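Local coordinates for cytochrome c XoxG (PDB 6ONQ), which binds heme c covalently and probably carries electrons, in a role linked to lanthanide-dependent methanol oxidation, at residues V97-D102 against Y108-K113; S115-S120 against A165-A170; M153-D158 against T188-C193. All coordinates share one frame; numbering follows the deposited sequence.

Contact 1. Residues V97-D102 against Y108-K113. With HEC (heme c), chain B.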
loop_
_atom_site.group_PDB
_atom_site.type_symbol
_atom_site.label_atom_id
_atom_site.label_comp_id
_atom_site.label_asym_id
_atom_site.label_seq_id
_atom_site.Cartn_x
_atom_site.Cartn_y
_atom_site.Cartn_z
ATOM N N VAL A 97 11.214 -7.852 -7.018
ATOM C CA VAL A 97 12.309 -8.256 -7.902
ATOM C C VAL A 97 12.896 -7.050 -8.633
ATOM O O VAL A 97 14.118 -6.859 -8.669
ATOM C CB VAL A 97 11.831 -9.339 -8.885
ATOM C CG1 VAL A 97 10.499 -8.944 -9.511
ATOM C CG2 VAL A 97 12.894 -9.610 -9.947
ATOM N N CYS A 98 12.040 -6.221 -9.227
ATOM C CA CYS A 98 12.515 -5.057 -9.964
ATOM C C CYS A 98 12.606 -3.794 -9.119
ATOM O O CYS A 98 13.463 -2.946 -9.391
ATOM C CB CYS A 98 11.607 -4.780 -11.150
ATOM S SG CYS A 98 11.432 -6.142 -12.325
ATOM N N HIS A 99 11.759 -3.652 -8.098
ATOM C CA HIS A 99 11.641 -2.409 -7.343
ATOM C C HIS A 99 12.317 -2.457 -5.986
ATOM O O HIS A 99 12.247 -1.474 -5.236
ATOM C CB HIS A 99 10.168 -2.047 -7.162
ATOM C CG HIS A 99 9.567 -1.421 -8.374
ATOM N ND1 HIS A 99 9.908 -0.156 -8.793
ATOM C CD2 HIS A 99 8.717 -1.912 -9.304
ATOM C CE1 HIS A 99 9.257 0.123 -9.905
ATOM N NE2 HIS A 99 8.536 -0.929 -10.239
ATOM N N GLY A 100 12.960 -3.572 -5.652
ATOM C CA GLY A 100 13.760 -3.665 -4.458
ATOM C C GLY A 100 12.940 -3.837 -3.207
ATOM O O GLY A 100 11.715 -3.708 -3.212
ATOM N N PRO A 101 13.608 -4.113 -2.096
ATOM C CA PRO A 101 12.881 -4.402 -0.856
ATOM C C PRO A 101 12.237 -3.148 -0.295
ATOM O O PRO A 101 12.808 -2.055 -0.350
ATOM C CB PRO A 101 13.973 -4.927 0.084
ATOM C CG PRO A 101 15.269 -4.917 -0.727
ATOM C CD PRO A 101 15.056 -4.004 -1.873
ATOM N N ASP A 102 11.032 -3.313 0.247
ATOM C CA ASP A 102 10.326 -2.240 0.942
ATOM C C ASP A 102 10.108 -1.014 0.062
ATOM O O ASP A 102 9.956 0.097 0.577
ATOM C CB ASP A 102 11.074 -1.835 2.217
ATOM C CG ASP A 102 11.179 -2.971 3.213
ATOM O OD1 ASP A 102 10.206 -3.166 3.981
ATOM O OD2 ASP A 102 12.226 -3.662 3.220
ATOM N N TYR A 108 17.312 -1.191 -11.953
ATOM C CA TYR A 108 16.455 -1.106 -13.122
ATOM C C TYR A 108 15.148 -0.353 -12.885
ATOM O O TYR A 108 14.529 0.075 -13.865
ATOM C CB TYR A 108 16.151 -2.518 -13.656
ATOM C CG TYR A 108 15.202 -2.560 -14.847
ATOM C CD1 TYR A 108 15.473 -1.838 -16.013
ATOM C CD2 TYR A 108 14.036 -3.327 -14.805
ATOM C CE1 TYR A 108 14.598 -1.874 -17.106
ATOM C CE2 TYR A 108 13.156 -3.372 -15.891
ATOM C CZ TYR A 108 13.443 -2.645 -17.037
ATOM O OH TYR A 108 12.571 -2.695 -18.105
ATOM N N ALA A 109 14.724 -0.138 -11.637
ATOM C CA ALA A 109 13.390 0.420 -11.445
ATOM C C ALA A 109 13.345 1.359 -10.247
ATOM O O ALA A 109 14.102 1.177 -9.289
ATOM C CB ALA A 109 12.347 -0.697 -11.282
ATOM N N PRO A 110 12.448 2.345 -10.265
ATOM C CA PRO A 110 12.432 3.379 -9.224
ATOM C C PRO A 110 11.877 2.899 -7.894
ATOM O O PRO A 110 11.347 1.802 -7.742
ATOM C CB PRO A 110 11.511 4.446 -9.815
ATOM C CG PRO A 110 10.585 3.674 -10.669
ATOM C CD PRO A 110 11.485 2.653 -11.333
ATOM N N ALA A 111 11.967 3.796 -6.923
ATOM C CA ALA A 111 11.687 3.495 -5.530
ATOM C C ALA A 111 10.254 3.912 -5.236
ATOM O O ALA A 111 9.968 5.095 -5.031
ATOM C CB ALA A 111 12.680 4.208 -4.625
ATOM N N LEU A 112 9.359 2.930 -5.179
ATOM C CA LEU A 112 7.939 3.207 -5.028
ATOM C C LEU A 112 7.580 3.857 -3.697
ATOM O O LEU A 112 6.467 4.378 -3.571
ATOM C CB LEU A 112 7.136 1.915 -5.209
ATOM C CG LEU A 112 7.400 1.223 -6.550
ATOM C CD1 LEU A 112 6.478 0.039 -6.732
ATOM C CD2 LEU A 112 7.294 2.188 -7.722
ATOM N N LYS A 113 8.464 3.851 -2.698
ATOM C CA LYS A 113 8.113 4.599 -1.493
ATOM C C LYS A 113 8.159 6.096 -1.753
ATOM O O LYS A 113 7.466 6.859 -1.076
ATOM C CB LYS A 113 9.021 4.232 -0.318
ATOM C CG LYS A 113 10.494 4.508 -0.531
ATOM C CD LYS A 113 11.149 4.989 0.755
ATOM C CE LYS A 113 12.240 6.015 0.476
ATOM N NZ LYS A 113 12.958 6.418 1.724
HETATM FE FE HEC B . 6.916 -1.412 -11.774
HETATM C CHA HEC B . 7.510 1.827 -12.797
HETATM C CHB HEC B . 4.625 -0.276 -9.606
HETATM C CHC HEC B . 6.198 -4.638 -10.820
HETATM C CHD HEC B . 9.633 -2.500 -13.541
HETATM N NA HEC B . 6.246 0.429 -11.275
HETATM C C1A HEC B . 6.525 1.641 -11.857
HETATM C C2A HEC B . 5.604 2.634 -11.324
HETATM C C3A HEC B . 4.816 2.031 -10.447
HETATM C C4A HEC B . 5.205 0.654 -10.409
HETATM C CMA HEC B . 3.687 2.630 -9.587
HETATM C CAA HEC B . 5.565 4.125 -11.689
HETATM C CBA HEC B . 6.817 4.744 -11.087
HETATM C CGA HEC B . 6.788 6.241 -11.171
HETATM O O1A HEC B . 6.493 6.790 -12.264
HETATM O O2A HEC B . 7.083 6.878 -10.135
HETATM N NB HEC B . 5.669 -2.314 -10.483
HETATM C C1B HEC B . 4.805 -1.620 -9.671
HETATM C C2B HEC B . 4.067 -2.542 -8.854
HETATM C C3B HEC B . 4.460 -3.768 -9.162
HETATM C C4B HEC B . 5.492 -3.652 -10.189
HETATM C CMB HEC B . 2.981 -2.186 -7.825
HETATM C CAB HEC B . 3.822 -4.989 -8.444
HETATM C CBB HEC B . 3.779 -6.189 -8.987
HETATM N NC HEC B . 7.797 -3.237 -12.102
HETATM C C1C HEC B . 7.278 -4.448 -11.668
HETATM C C2C HEC B . 8.080 -5.490 -12.272
HETATM C C3C HEC B . 9.038 -4.927 -13.017
HETATM C C4C HEC B . 8.877 -3.482 -12.933
HETATM C CMC HEC B . 7.888 -7.010 -12.072
HETATM C CAC HEC B . 10.087 -5.759 -13.811
HETATM C CBC HEC B . 11.349 -5.349 -13.903
HETATM N ND HEC B . 8.306 -0.505 -12.920
HETATM C C1D HEC B . 9.333 -1.146 -13.597
HETATM C C2D HEC B . 10.029 -0.140 -14.384
HETATM C C3D HEC B . 9.436 1.039 -14.184
HETATM C C4D HEC B . 8.348 0.839 -13.253
HETATM C CMD HEC B . 11.241 -0.366 -15.308
HETATM C CAD HEC B . 9.855 2.384 -14.809
HETATM C CBD HEC B . 9.076 2.686 -16.085
HETATM C CGD HEC B . 9.522 4.025 -16.622
HETATM O O1D HEC B . 10.632 4.482 -16.253
HETATM O O2D HEC B . 8.780 4.642 -17.423
#
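H99, the proximal histidine of the CXXCH heme c motif, is clasped on both ring faces and at one edge by residues A109, P110 and L112. The touching backbones run nearly parallel, 17° apart, and come closest where the CA atoms of H99 and A109 lie 5.3 Å from each other. Followed outward, the H99 side chain starts at CB, which lies 4.1 Å from P110 O. CG is set beside the backbone N (chi1 -79°) and lies 3.8 Å from L112 CD1; with this torsion the ring is directed at the heme iron. Next, ND1 donates to P110 O at 2.6 Å, with an N-H...O angle of 164° and the oxygen almost in the ring plane. CE1 meets A109 CB at 3.5 Å, a CH-pi contact over one face and toward its rim, while L112 covers the opposite face, CD1 above the ring centre and CD2 near CE1. H99 CE1 also nears heme ND and NA; H99 CD2, across the ring, lies over the porphyrin near NC. At the tip, NE2 binds the heme iron at 2.3 Å. One hydrogen bond and two apolar lids therefore fix the ring's rotation about the axis to the metal, and the bond to P110 O would be expected to make the imidazole a stronger electron donor. L112 CD1 also reaches CHB of the heme at 3.4 Å; an alanine here would probably uncover one face of H99 and open a gap against the porphyrin. Beside the ring, C98 SG carries the thioether link to the heme, and C95 supplies another covalent attachment. M143, on strand 142-143, is the second axial ligand, whereas H99 and L112 both lean on Y91 of helix 82-94, and L112 also touches L163 of helix 156-167.

Contact 2. Residues S115-S120 against A165-A170. With HEC (heme c), chain B.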
loop_
_atom_site.group_PDB
_atom_site.type_symbol
_atom_site.label_atom_id
_atom_site.label_comp_id
_atom_site.label_asym_id
_atom_site.label_seq_id
_atom_site.Cartn_x
_atom_site.Cartn_y
_atom_site.Cartn_z
ATOM N N SER A 115 7.474 7.173 -4.937
ATOM C CA SER A 115 6.507 7.341 -6.018
ATOM C C SER A 115 5.147 7.761 -5.483
ATOM O O SER A 115 4.485 8.642 -6.047
ATOM C CB SER A 115 6.375 6.036 -6.810
ATOM O OG SER A 115 7.430 5.877 -7.744
ATOM N N LEU A 116 4.710 7.146 -4.406
ATOM C CA LEU A 116 3.373 7.405 -3.925
ATOM C C LEU A 116 3.284 8.650 -3.085
ATOM O O LEU A 116 2.303 8.826 -2.354
ATOM C CB LEU A 116 2.859 6.184 -3.175
ATOM C CG LEU A 116 2.315 5.318 -4.307
ATOM C CD1 LEU A 116 2.067 3.929 -3.883
ATOM C CD2 LEU A 116 1.040 5.927 -4.850
ATOM N N LYS A 117 4.285 9.519 -3.178
ATOM C CA LYS A 117 4.107 10.903 -2.766
ATOM C C LYS A 117 3.456 11.738 -3.868
ATOM O O LYS A 117 2.627 12.601 -3.564
ATOM C CB LYS A 117 5.452 11.499 -2.359
ATOM C CG LYS A 117 6.158 10.722 -1.262
ATOM C CD LYS A 117 7.582 11.240 -1.050
ATOM C CE LYS A 117 8.384 10.332 -0.125
ATOM N NZ LYS A 117 8.101 10.628 1.306
ATOM N N ARG A 118 3.784 11.483 -5.143
ATOM C CA ARG A 118 3.201 12.211 -6.269
ATOM C C ARG A 118 1.968 11.534 -6.852
ATOM O O ARG A 118 0.973 12.201 -7.137
ATOM C CB ARG A 118 4.219 12.367 -7.392
ATOM C CG ARG A 118 5.555 12.813 -6.937
ATOM C CD ARG A 118 6.528 12.718 -8.071
ATOM N NE ARG A 118 7.041 11.366 -8.190
ATOM C CZ ARG A 118 6.747 10.559 -9.197
ATOM N NH1 ARG A 118 5.944 10.978 -10.167
ATOM N NH2 ARG A 118 7.258 9.336 -9.230
ATOM N N LEU A 119 2.039 10.225 -7.069
ATOM C CA LEU A 119 1.013 9.515 -7.824
ATOM C C LEU A 119 -0.284 9.390 -7.036
ATOM O O LEU A 119 -0.286 8.921 -5.892
ATOM C CB LEU A 119 1.506 8.123 -8.196
ATOM C CG LEU A 119 2.698 8.022 -9.128
ATOM C CD1 LEU A 119 2.971 6.561 -9.349
ATOM C CD2 LEU A 119 2.440 8.732 -10.446
ATOM N N SER A 120 -1.395 9.769 -7.672
ATOM C CA SER A 120 -2.706 9.565 -7.075
ATOM C C SER A 120 -3.080 8.086 -7.133
ATOM O O SER A 120 -2.388 7.260 -7.734
ATOM C CB SER A 120 -3.768 10.413 -7.776
ATOM O OG SER A 120 -3.874 10.113 -9.155
ATOM N N ALA A 165 1.624 3.638 2.881
ATOM C CA ALA A 165 2.183 3.697 4.228
ATOM C C ALA A 165 3.691 3.881 4.199
ATOM O O ALA A 165 4.253 4.529 5.090
ATOM C CB ALA A 165 1.817 2.438 5.008
ATOM N N ARG A 166 4.362 3.330 3.188
ATOM C CA ARG A 166 5.788 3.591 3.028
ATOM C C ARG A 166 6.034 5.052 2.685
ATOM O O ARG A 166 6.901 5.704 3.278
ATOM C CB ARG A 166 6.375 2.676 1.953
ATOM C CG ARG A 166 6.291 1.185 2.297
ATOM C CD ARG A 166 7.317 0.778 3.354
ATOM N NE ARG A 166 8.677 1.003 2.877
ATOM C CZ ARG A 166 9.550 1.824 3.454
ATOM N NH1 ARG A 166 9.223 2.504 4.552
ATOM N NH2 ARG A 166 10.754 1.967 2.926
ATOM N N ALA A 167 5.260 5.589 1.743
ATOM C CA ALA A 167 5.468 6.956 1.285
ATOM C C ALA A 167 5.235 7.961 2.398
ATOM O O ALA A 167 5.899 9.003 2.445
ATOM C CB ALA A 167 4.551 7.250 0.100
ATOM N N ALA A 168 4.297 7.675 3.295
ATOM C CA ALA A 168 4.041 8.552 4.426
ATOM C C ALA A 168 5.053 8.372 5.548
ATOM O O ALA A 168 4.987 9.104 6.545
ATOM C CB ALA A 168 2.628 8.310 4.960
ATOM N N GLY A 169 5.978 7.424 5.415
ATOM C CA GLY A 169 6.835 7.080 6.529
ATOM C C GLY A 169 6.104 6.493 7.715
ATOM O O GLY A 169 6.671 6.425 8.807
ATOM N N ALA A 170 4.847 6.073 7.537
ATOM C CA ALA A 170 4.074 5.471 8.621
ATOM C C ALA A 170 4.431 4.015 8.858
ATOM O O ALA A 170 4.018 3.445 9.875
ATOM C CB ALA A 170 2.574 5.574 8.336
HETATM FE FE HEC B . 6.916 -1.412 -11.774
HETATM C CHA HEC B . 7.510 1.827 -12.797
HETATM C CHB HEC B . 4.625 -0.276 -9.606
HETATM C CHC HEC B . 6.198 -4.638 -10.820
HETATM C CHD HEC B . 9.633 -2.500 -13.541
HETATM N NA HEC B . 6.246 0.429 -11.275
HETATM C C1A HEC B . 6.525 1.641 -11.857
HETATM C C2A HEC B . 5.604 2.634 -11.324
HETATM C C3A HEC B . 4.816 2.031 -10.447
HETATM C C4A HEC B . 5.205 0.654 -10.409
HETATM C CMA HEC B . 3.687 2.630 -9.587
HETATM C CAA HEC B . 5.565 4.125 -11.689
HETATM C CBA HEC B . 6.817 4.744 -11.087
HETATM C CGA HEC B . 6.788 6.241 -11.171
HETATM O O1A HEC B . 6.493 6.790 -12.264
HETATM O O2A HEC B . 7.083 6.878 -10.135
HETATM N NB HEC B . 5.669 -2.314 -10.483
HETATM C C1B HEC B . 4.805 -1.620 -9.671
HETATM C C2B HEC B . 4.067 -2.542 -8.854
HETATM C C3B HEC B . 4.460 -3.768 -9.162
HETATM C C4B HEC B . 5.492 -3.652 -10.189
HETATM C CMB HEC B . 2.981 -2.186 -7.825
HETATM C CAB HEC B . 3.822 -4.989 -8.444
HETATM C CBB HEC B . 3.779 -6.189 -8.987
HETATM N NC HEC B . 7.797 -3.237 -12.102
HETATM C C1C HEC B . 7.278 -4.448 -11.668
HETATM C C2C HEC B . 8.080 -5.490 -12.272
HETATM C C3C HEC B . 9.038 -4.927 -13.017
HETATM C C4C HEC B . 8.877 -3.482 -12.933
HETATM C CMC HEC B . 7.888 -7.010 -12.072
HETATM C CAC HEC B . 10.087 -5.759 -13.811
HETATM C CBC HEC B . 11.349 -5.349 -13.903
HETATM N ND HEC B . 8.306 -0.505 -12.920
HETATM C C1D HEC B . 9.333 -1.146 -13.597
HETATM C C2D HEC B . 10.029 -0.140 -14.384
HETATM C C3D HEC B . 9.436 1.039 -14.184
HETATM C C4D HEC B . 8.348 0.839 -13.253
HETATM C CMD HEC B . 11.241 -0.366 -15.308
HETATM C CAD HEC B . 9.855 2.384 -14.809
HETATM C CBD HEC B . 9.076 2.686 -16.085
HETATM C CGD HEC B . 9.522 4.025 -16.622
HETATM O O1D HEC B . 10.632 4.482 -16.253
HETATM O O2D HEC B . 8.780 4.642 -17.423
#
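L116 and A167 bring the ends of helices 112-118 and 156-167 together, their CA atoms 5.6 Å apart, and the second helix ends in a Schellman motif with G169 at positive phi. The apolar part is small: L116 CB meets A167 CB at 3.8 Å, and the same methyl lies 3.7 Å from L116 O, so A167 rests on backbone as much as on side chain. K117 supplies the polar part. Its chain runs extended past A167 CB and then bends at the last torsion (chi4 -83°), which turns NZ onto A167 O at 3.0 Å. The amine lies in the carbonyl plane, with a C=O...N angle of 148°. A positive charge at a carbonyl of the last helical turn probably complements the helix dipole, and NZ is also shared with D45 in a salt bridge. S115 and R118 of the same helix serve the heme instead. S115 OG donates to propionate oxygen O2A at 2.6 Å, and R118 NH2 reaches that oxygen too, its bond bent to 132°. The carboxylate lies at the edge of the guanidinium, near its plane, while S115 O sits over one guanidinium face. Two donors thus grip one propionate oxygen, which would be expected to steady its negative charge; K132 NZ gives the heme a further hydrogen bond. In the wider fold, L116 packs on Y160 and L163 of helix 156-167, K117 and A168 touch V48 of helix 46-51, and A165, A168 and A170 lie against F71 of strand 69-74.

Contact 3. Residues M153-D158 against T188-C193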
loop_
_atom_site.group_PDB
_atom_site.type_symbol
_atom_site.label_atom_id
_atom_site.label_comp_id
_atom_site.label_asym_id
_atom_site.label_seq_id
_atom_site.Cartn_x
_atom_site.Cartn_y
_atom_site.Cartn_z
ATOM N N MET A 153 -3.869 -7.909 -10.000
ATOM C CA MET A 153 -4.893 -6.875 -10.054
ATOM C C MET A 153 -5.887 -6.989 -8.910
ATOM O O MET A 153 -6.389 -5.970 -8.432
ATOM C CB MET A 153 -5.631 -6.920 -11.388
ATOM C CG MET A 153 -4.780 -6.523 -12.570
ATOM S SD MET A 153 -3.824 -5.015 -12.319
ATOM C CE MET A 153 -5.118 -3.778 -12.292
ATOM N N CYS A 154 -6.178 -8.201 -8.443
ATOM C CA CYS A 154 -7.142 -8.333 -7.357
ATOM C C CYS A 154 -6.587 -7.857 -6.034
ATOM O O CYS A 154 -7.337 -7.779 -5.061
ATOM C CB CYS A 154 -7.605 -9.786 -7.217
ATOM S SG CYS A 154 -8.402 -10.443 -8.696
ATOM N N TYR A 155 -5.296 -7.568 -5.967
ATOM C CA TYR A 155 -4.681 -7.026 -4.768
ATOM C C TYR A 155 -4.106 -5.643 -5.020
ATOM O O TYR A 155 -3.181 -5.221 -4.323
ATOM C CB TYR A 155 -3.620 -7.997 -4.253
ATOM C CG TYR A 155 -4.197 -9.379 -4.067
ATOM C CD1 TYR A 155 -4.952 -9.689 -2.942
ATOM C CD2 TYR A 155 -4.027 -10.363 -5.034
ATOM C CE1 TYR A 155 -5.497 -10.942 -2.774
ATOM C CE2 TYR A 155 -4.569 -11.621 -4.871
ATOM C CZ TYR A 155 -5.304 -11.905 -3.740
ATOM O OH TYR A 155 -5.844 -13.162 -3.578
ATOM N N ALA A 156 -4.661 -4.928 -6.003
ATOM C CA ALA A 156 -4.186 -3.589 -6.339
ATOM C C ALA A 156 -4.349 -2.623 -5.174
ATOM O O ALA A 156 -3.454 -1.820 -4.896
ATOM C CB ALA A 156 -4.939 -3.069 -7.558
ATOM N N ASN A 157 -5.492 -2.681 -4.484
ATOM C CA ASN A 157 -5.682 -1.834 -3.311
ATOM C C ASN A 157 -4.702 -2.197 -2.205
ATOM O O ASN A 157 -4.214 -1.319 -1.486
ATOM C CB ASN A 157 -7.118 -1.949 -2.806
ATOM C CG ASN A 157 -8.118 -1.324 -3.757
ATOM O OD1 ASN A 157 -7.748 -0.618 -4.699
ATOM N ND2 ASN A 157 -9.400 -1.571 -3.505
ATOM N N ASP A 158 -4.412 -3.485 -2.043
ATOM C CA ASP A 158 -3.430 -3.894 -1.049
ATOM C C ASP A 158 -2.064 -3.285 -1.351
ATOM O O ASP A 158 -1.404 -2.729 -0.465
ATOM C CB ASP A 158 -3.353 -5.417 -1.006
ATOM C CG ASP A 158 -4.722 -6.070 -0.848
ATOM O OD1 ASP A 158 -5.692 -5.620 -1.506
ATOM O OD2 ASP A 158 -4.824 -7.045 -0.066
ATOM N N THR A 188 -14.759 -12.612 0.240
ATOM C CA THR A 188 -15.765 -12.911 -0.774
ATOM C C THR A 188 -15.508 -12.173 -2.089
ATOM O O THR A 188 -15.953 -12.640 -3.145
ATOM C CB THR A 188 -17.173 -12.605 -0.247
ATOM O OG1 THR A 188 -18.117 -12.645 -1.327
ATOM C CG2 THR A 188 -17.233 -11.247 0.432
ATOM N N VAL A 189 -14.799 -11.042 -2.062
ATOM C CA VAL A 189 -14.401 -10.425 -3.325
ATOM C C VAL A 189 -13.109 -11.042 -3.858
ATOM O O VAL A 189 -12.893 -11.067 -5.075
ATOM C CB VAL A 189 -14.276 -8.898 -3.179
ATOM C CG1 VAL A 189 -13.101 -8.524 -2.281
ATOM C CG2 VAL A 189 -14.156 -8.243 -4.557
ATOM N N GLU A 190 -12.245 -11.539 -2.970
ATOM C CA GLU A 190 -11.115 -12.358 -3.398
ATOM C C GLU A 190 -11.600 -13.609 -4.122
ATOM O O GLU A 190 -11.061 -13.983 -5.170
ATOM C CB GLU A 190 -10.260 -12.735 -2.187
ATOM C CG GLU A 190 -8.765 -12.665 -2.416
ATOM C CD GLU A 190 -7.970 -13.141 -1.206
ATOM O OE1 GLU A 190 -8.441 -12.940 -0.066
ATOM O OE2 GLU A 190 -6.876 -13.719 -1.389
ATOM N N LYS A 191 -12.612 -14.279 -3.558
ATOM C CA LYS A 191 -13.347 -15.338 -4.241
ATOM C C LYS A 191 -13.702 -14.954 -5.670
ATOM O O LYS A 191 -13.242 -15.571 -6.637
ATOM C CB LYS A 191 -14.629 -15.647 -3.456
ATOM C CG LYS A 191 -15.622 -16.592 -4.153
ATOM C CD LYS A 191 -17.079 -16.183 -3.881
ATOM C CE LYS A 191 -17.989 -16.377 -5.098
ATOM N NZ LYS A 191 -17.655 -15.489 -6.246
ATOM N N GLU A 192 -14.524 -13.910 -5.797
ATOM C CA GLU A 192 -15.129 -13.555 -7.075
ATOM C C GLU A 192 -14.086 -13.060 -8.072
ATOM O O GLU A 192 -14.136 -13.415 -9.255
ATOM C CB GLU A 192 -16.218 -12.500 -6.843
ATOM C CG GLU A 192 -16.846 -11.923 -8.111
ATOM C CD GLU A 192 -18.028 -10.998 -7.824
ATOM O OE1 GLU A 192 -18.601 -11.080 -6.712
ATOM O OE2 GLU A 192 -18.388 -10.196 -8.716
ATOM N N CYS A 193 -13.129 -12.249 -7.613
ATOM C CA CYS A 193 -12.149 -11.667 -8.527
ATOM C C CYS A 193 -11.296 -12.750 -9.187
ATOM O O CYS A 193 -11.126 -12.769 -10.414
ATOM C CB CYS A 193 -11.284 -10.663 -7.765
ATOM S SG CYS A 193 -10.268 -9.551 -8.768
#
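C154 and C193 are joined by a disulfide, SG to SG 2.1 Å, which holds their CA atoms 6.1 Å apart. The dihedral about the S-S bond, chi3 -87°, is close to the relaxed value of a disulfide. C193 SG stands anti to its backbone N (chi1 -166°), directed out of helix 184-193 to meet the sulfur of C154. This covalent bridge lies on the solvent side: C193 is exposed and C154 partly so. The more enclosed part is built by the buried Y155 and by E190. Y155 OH donates to E190 OE2 at 2.5 Å, and OE2 lies at the ring edge, near its plane, while the carboxylate is turned almost square to the ring, 82° between planes. E190 CG lies beside the phenol oxygen. The other carboxylate oxygen, OE1, forms a salt bridge with K182, so both carboxylate oxygens are engaged. R90 of helix 82-94 makes a cation-pi contact with the Y155 ring. Disulfide and hydrogen bond are thus two separate ties, one covalent and one polar, fastening the C-terminal helix 184-193 to the turn M153-A156, where Y155 occupies the N-cap position of helix 156-167 and M153 packs on Y125 and A129 of helix 121-130.

How the contacts relate
Contacts 1 and 2 adjoin, their centres 13 Å apart, and share helix 112-118 and the heme. Contact 1 supplies one of the two axial iron ligands, H99, and its surroundings; helix 112-118 covers the H99 ring through L112 and, in contact 2, reaches a propionate through S115 and R118. They touch directly: D102 O lies 2.8 Å from R166 NE, a probable hydrogen bond, and K113 O packs 3.2 Å from A167 CB. Contact 3 stands apart, its centre 23 Å from that of contact 1 and 22 Å from that of contact 2. It nevertheless shares helix 156-167 with contact 2, and its Y155 side chain comes within about 9 Å of the heme.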